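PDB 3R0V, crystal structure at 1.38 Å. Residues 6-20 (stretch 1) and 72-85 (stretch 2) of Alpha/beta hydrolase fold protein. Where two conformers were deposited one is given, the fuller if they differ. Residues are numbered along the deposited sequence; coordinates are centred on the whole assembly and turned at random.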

# COMPACT_ATOMS: atom_id res chain seq x y z
N THR A 6 -9.97 17.98 -3.24
CA THR A 6 -9.27 17.68 -1.99
C THR A 6 -10.24 17.70 -0.81
O THR A 6 -11.28 18.37 -0.85
CB THR A 6 -8.09 18.65 -1.69
OG1 THR A 6 -8.60 19.94 -1.33
CG2 THR A 6 -7.17 18.79 -2.90
N VAL A 7 -9.88 16.97 0.23
CA VAL A 7 -10.56 17.07 1.51
C VAL A 7 -9.49 17.23 2.57
O VAL A 7 -8.37 16.69 2.43
CB VAL A 7 -11.40 15.82 1.85
CG1 VAL A 7 -12.71 15.83 1.04
CG2 VAL A 7 -10.60 14.54 1.61
N PRO A 8 -9.79 17.98 3.62
CA PRO A 8 -8.81 18.19 4.68
C PRO A 8 -8.75 17.03 5.65
O PRO A 8 -9.77 16.50 6.08
CB PRO A 8 -9.35 19.42 5.41
CG PRO A 8 -10.83 19.34 5.20
CD PRO A 8 -11.04 18.74 3.84
N SER A 9 -7.53 16.62 5.98
CA SER A 9 -7.32 15.65 7.03
C SER A 9 -7.52 16.35 8.38
O SER A 9 -7.63 17.58 8.43
CB SER A 9 -5.89 15.09 6.91
OG SER A 9 -5.73 13.94 7.72
N SER A 10 -7.55 15.58 9.46
CA SER A 10 -7.73 16.13 10.80
C SER A 10 -6.75 17.27 11.09
O SER A 10 -7.12 18.28 11.71
CB SER A 10 -7.59 15.03 11.85
OG SER A 10 -7.91 15.51 13.15
N ASP A 11 -5.50 17.11 10.65
CA ASP A 11 -4.48 18.13 10.90
C ASP A 11 -4.48 19.27 9.90
O ASP A 11 -3.60 20.13 9.93
CB ASP A 11 -3.08 17.49 11.01
CG ASP A 11 -2.51 17.04 9.66
OD1 ASP A 11 -3.18 17.16 8.61
OD2 ASP A 11 -1.37 16.52 9.67
N GLY A 12 -5.48 19.30 9.03
CA GLY A 12 -5.59 20.38 8.07
C GLY A 12 -4.97 20.10 6.70
O GLY A 12 -5.21 20.88 5.77
N THR A 13 -4.21 19.02 6.56
CA THR A 13 -3.56 18.71 5.29
C THR A 13 -4.57 18.43 4.18
O THR A 13 -5.45 17.59 4.34
CB THR A 13 -2.68 17.47 5.41
OG1 THR A 13 -1.78 17.65 6.50
CG2 THR A 13 -1.87 17.23 4.14
N PRO A 14 -4.45 19.13 3.04
CA PRO A 14 -5.34 18.80 1.92
C PRO A 14 -4.91 17.49 1.27
O PRO A 14 -3.74 17.33 0.88
CB PRO A 14 -5.14 19.97 0.96
CG PRO A 14 -3.77 20.49 1.27
CD PRO A 14 -3.59 20.29 2.76
N ILE A 15 -5.86 16.55 1.16
CA ILE A 15 -5.62 15.25 0.54
C ILE A 15 -6.38 15.19 -0.77
O ILE A 15 -7.61 15.29 -0.80
CB ILE A 15 -6.07 14.09 1.46
CG1 ILE A 15 -5.39 14.22 2.83
CG2 ILE A 15 -5.77 12.72 0.81
CD1 ILE A 15 -3.86 14.04 2.82
N ALA A 16 -5.63 15.05 -1.87
CA ALA A 16 -6.20 15.06 -3.22
C ALA A 16 -6.72 13.68 -3.61
O ALA A 16 -6.10 12.66 -3.30
CB ALA A 16 -5.15 15.56 -4.23
N PHE A 17 -7.85 13.66 -4.30
CA PHE A 17 -8.46 12.39 -4.68
C PHE A 17 -9.32 12.56 -5.92
O PHE A 17 -9.63 13.68 -6.32
CB PHE A 17 -9.33 11.82 -3.55
CG PHE A 17 -10.60 12.60 -3.32
CD1 PHE A 17 -11.80 12.16 -3.85
CD2 PHE A 17 -10.59 13.76 -2.58
CE1 PHE A 17 -12.97 12.89 -3.66
CE2 PHE A 17 -11.75 14.49 -2.38
CZ PHE A 17 -12.94 14.04 -2.92
N GLU A 18 -9.70 11.44 -6.51
CA GLU A 18 -10.68 11.46 -7.58
C GLU A 18 -11.64 10.28 -7.44
O GLU A 18 -11.26 9.23 -6.93
CB GLU A 18 -10.03 11.50 -8.96
CG GLU A 18 -9.10 10.36 -9.27
CD GLU A 18 -8.43 10.54 -10.62
OE1 GLU A 18 -9.04 10.17 -11.64
OE2 GLU A 18 -7.29 11.06 -10.66
N ARG A 19 -12.87 10.49 -7.87
CA ARG A 19 -13.92 9.48 -7.82
C ARG A 19 -14.27 9.05 -9.23
O ARG A 19 -14.31 9.87 -10.15
CB ARG A 19 -15.22 10.05 -7.26
CG ARG A 19 -15.23 10.53 -5.83
CD ARG A 19 -16.69 10.59 -5.34
NE ARG A 19 -16.80 11.24 -4.04
CZ ARG A 19 -16.70 12.55 -3.87
NH1 ARG A 19 -16.49 13.33 -4.92
NH2 ARG A 19 -16.80 13.07 -2.65
N SER A 20 -14.60 7.79 -9.40
CA SER A 20 -15.14 7.34 -10.67
C SER A 20 -16.08 6.19 -10.40
O SER A 20 -16.14 5.67 -9.30
CB SER A 20 -14.02 6.90 -11.62
OG SER A 20 -13.25 5.85 -11.06
N GLU A 72 -0.22 7.94 12.49
CA GLU A 72 -1.59 8.34 12.81
C GLU A 72 -2.13 9.38 11.82
O GLU A 72 -3.33 9.40 11.53
CB GLU A 72 -1.68 8.86 14.25
CG GLU A 72 -3.11 8.99 14.77
CD GLU A 72 -3.72 7.65 15.14
OE1 GLU A 72 -2.96 6.68 15.40
OE2 GLU A 72 -4.96 7.56 15.19
N ARG A 73 -1.26 10.25 11.31
CA ARG A 73 -1.71 11.24 10.34
C ARG A 73 -2.19 10.55 9.06
O ARG A 73 -3.17 11.01 8.47
CB ARG A 73 -0.63 12.27 10.00
CG ARG A 73 -0.09 13.06 11.19
CD ARG A 73 -1.15 14.00 11.80
NE ARG A 73 -1.95 13.33 12.81
CZ ARG A 73 -1.51 13.05 14.04
NH1 ARG A 73 -2.32 12.45 14.91
NH2 ARG A 73 -0.28 13.38 14.41
N GLU A 74 -1.51 9.49 8.62
CA GLU A 74 -1.96 8.80 7.41
C GLU A 74 -3.23 7.97 7.63
O GLU A 74 -4.03 7.81 6.70
CB GLU A 74 -0.85 7.94 6.80
CG GLU A 74 0.35 8.79 6.37
CD GLU A 74 1.10 8.18 5.20
OE1 GLU A 74 2.08 7.44 5.42
OE2 GLU A 74 0.70 8.42 4.05
N ILE A 75 -3.43 7.47 8.84
CA ILE A 75 -4.71 6.84 9.18
C ILE A 75 -5.81 7.91 9.11
O ILE A 75 -6.89 7.66 8.56
CB ILE A 75 -4.65 6.19 10.57
CG1 ILE A 75 -3.65 5.03 10.53
CG2 ILE A 75 -6.03 5.70 11.01
CD1 ILE A 75 -3.38 4.41 11.91
N GLU A 76 -5.54 9.11 9.62
CA GLU A 76 -6.50 10.20 9.55
C GLU A 76 -6.75 10.62 8.09
O GLU A 76 -7.88 10.97 7.73
CB GLU A 76 -6.02 11.38 10.39
CG GLU A 76 -6.03 11.07 11.89
CD GLU A 76 -5.20 12.02 12.73
OE1 GLU A 76 -4.66 13.02 12.20
OE2 GLU A 76 -5.08 11.77 13.95
N ASP A 77 -5.71 10.57 7.26
CA ASP A 77 -5.91 10.87 5.84
C ASP A 77 -6.90 9.87 5.23
O ASP A 77 -7.83 10.25 4.51
CB ASP A 77 -4.60 10.82 5.04
CG ASP A 77 -3.58 11.88 5.48
OD1 ASP A 77 -3.97 12.91 6.05
OD2 ASP A 77 -2.38 11.66 5.23
N LEU A 78 -6.67 8.59 5.49
CA LEU A 78 -7.56 7.55 4.97
C LEU A 78 -8.97 7.74 5.53
O LEU A 78 -9.95 7.59 4.80
CB LEU A 78 -6.99 6.18 5.29
CG LEU A 78 -7.84 4.98 4.86
CD1 LEU A 78 -8.20 5.07 3.37
CD2 LEU A 78 -7.10 3.67 5.16
N ALA A 79 -9.09 8.11 6.80
CA ALA A 79 -10.41 8.39 7.37
C ALA A 79 -11.14 9.51 6.60
O ALA A 79 -12.34 9.41 6.34
CB ALA A 79 -10.29 8.74 8.84
N ALA A 80 -10.41 10.56 6.23
CA ALA A 80 -10.99 11.66 5.47
C ALA A 80 -11.45 11.20 4.10
O ALA A 80 -12.49 11.63 3.60
CB ALA A 80 -9.99 12.81 5.35
N ILE A 81 -10.67 10.32 3.48
CA ILE A 81 -11.02 9.80 2.16
C ILE A 81 -12.24 8.85 2.24
O ILE A 81 -13.10 8.87 1.35
CB ILE A 81 -9.80 9.11 1.51
CG1 ILE A 81 -8.72 10.17 1.21
CG2 ILE A 81 -10.20 8.34 0.26
CD1 ILE A 81 -9.16 11.24 0.23
N ILE A 82 -12.30 8.01 3.27
CA ILE A 82 -13.47 7.17 3.47
C ILE A 82 -14.71 8.07 3.67
O ILE A 82 -15.79 7.74 3.19
CB ILE A 82 -13.27 6.16 4.61
CG1 ILE A 82 -12.21 5.13 4.20
CG2 ILE A 82 -14.59 5.41 4.92
CD1 ILE A 82 -11.72 4.29 5.34
N ASP A 83 -14.55 9.19 4.37
CA ASP A 83 -15.65 10.16 4.47
C ASP A 83 -16.05 10.71 3.11
O ASP A 83 -17.24 10.82 2.80
CB ASP A 83 -15.33 11.28 5.46
CG ASP A 83 -15.65 10.90 6.89
OD1 ASP A 83 -16.60 10.11 7.10
OD2 ASP A 83 -14.94 11.38 7.80
N ALA A 84 -15.06 11.06 2.28
CA ALA A 84 -15.33 11.51 0.92
C ALA A 84 -16.10 10.44 0.13
O ALA A 84 -16.91 10.76 -0.73
CB ALA A 84 -14.03 11.88 0.21
N ALA A 85 -15.82 9.17 0.44
CA ALA A 85 -16.49 8.05 -0.21
C ALA A 85 -17.91 7.82 0.30
O ALA A 85 -18.65 6.98 -0.25
CB ALA A 85 -15.67 6.79 -0.03
O HOH W 1 -4.32 14.54 9.99
O HOH W 2 -9.02 12.98 9.21
O HOH W 3 -4.91 15.24 13.78

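A β-hairpin packs against a helix that begins before E72, burying 590 Å² in all; the axes of strand 6-8 and the helix come within 8.4 Å, with 123° between their N-to-C directions. The hairpin pairs its own backbone: V7 N donates to I15 O (3.0 Å), I15 N to V7 O (2.8 Å) and S9 N to T13 O (2.8 Å). A type I turn from S9 to G12 is closed by G12 N to S9 O (2.8 Å). D11 OD1 braces this turn by accepting from both T13 OG1 (2.6 Å) and T13 N (3.0 Å).

The backbones come close at S9 and D77, whose CA atoms lie 5.1 Å apart. Here S9 OG donates to D77 OD1 in a short hydrogen bond of 2.6 Å. D77 N, 3.4 Å from S9 OG, is badly angled for it and instead serves the helix, donating to R73 O (2.8 Å). The S9 hydroxyl also accepts from water 1 (S9 OG to water O, 2.7 Å), so it is used as both donor and acceptor.

Water 1 ties the turn to the helix: it accepts from D11 N (2.9 Å to the water O) and gives its second proton to E76 OE1 (2.7 Å). Water 2 makes a second link through backbone atoms, accepting from S10 N (3.0 Å) and donating to E76 O (2.7 Å), a carbonyl that also receives A80 N of the helix (3.0 Å). Water 3 donates to E76 OE1 (2.7 Å) and hydrogen-bonds S10 OG (3.1 Å). E76 OE1 thus takes two waters as well as R73 NE (2.8 Å), the last a salt bridge within the helix, while R73 NH1 donates to E76 OE2 (3.0 Å). With its guanidinium held by E76, R73 meets D11 through its aliphatic part, R73 CD lying 3.3 Å from D11 OD2; R73 NE is 4.5 Å from that oxygen, beyond a salt bridge.

Farther along the helix the contact turns apolar. I81 CD1 sits among V7 CG2 (3.9 Å), I15 CG2 (3.7 Å) and F17 CB (3.8 Å), and V7 CG2 lies 4.2 Å from A80 CB. A84 CB lies over one face of the F17 ring, 4.3 Å from its centroid and 23° off the normal, a CH-π contact. At this end R19 reaches the A84 carbonyl edge-on: R19 NH2 donates to A84 O at 3.0 Å and 158°, supplemented by a weak bond from R19 NE to A84 O at 3.3 Å and 141°.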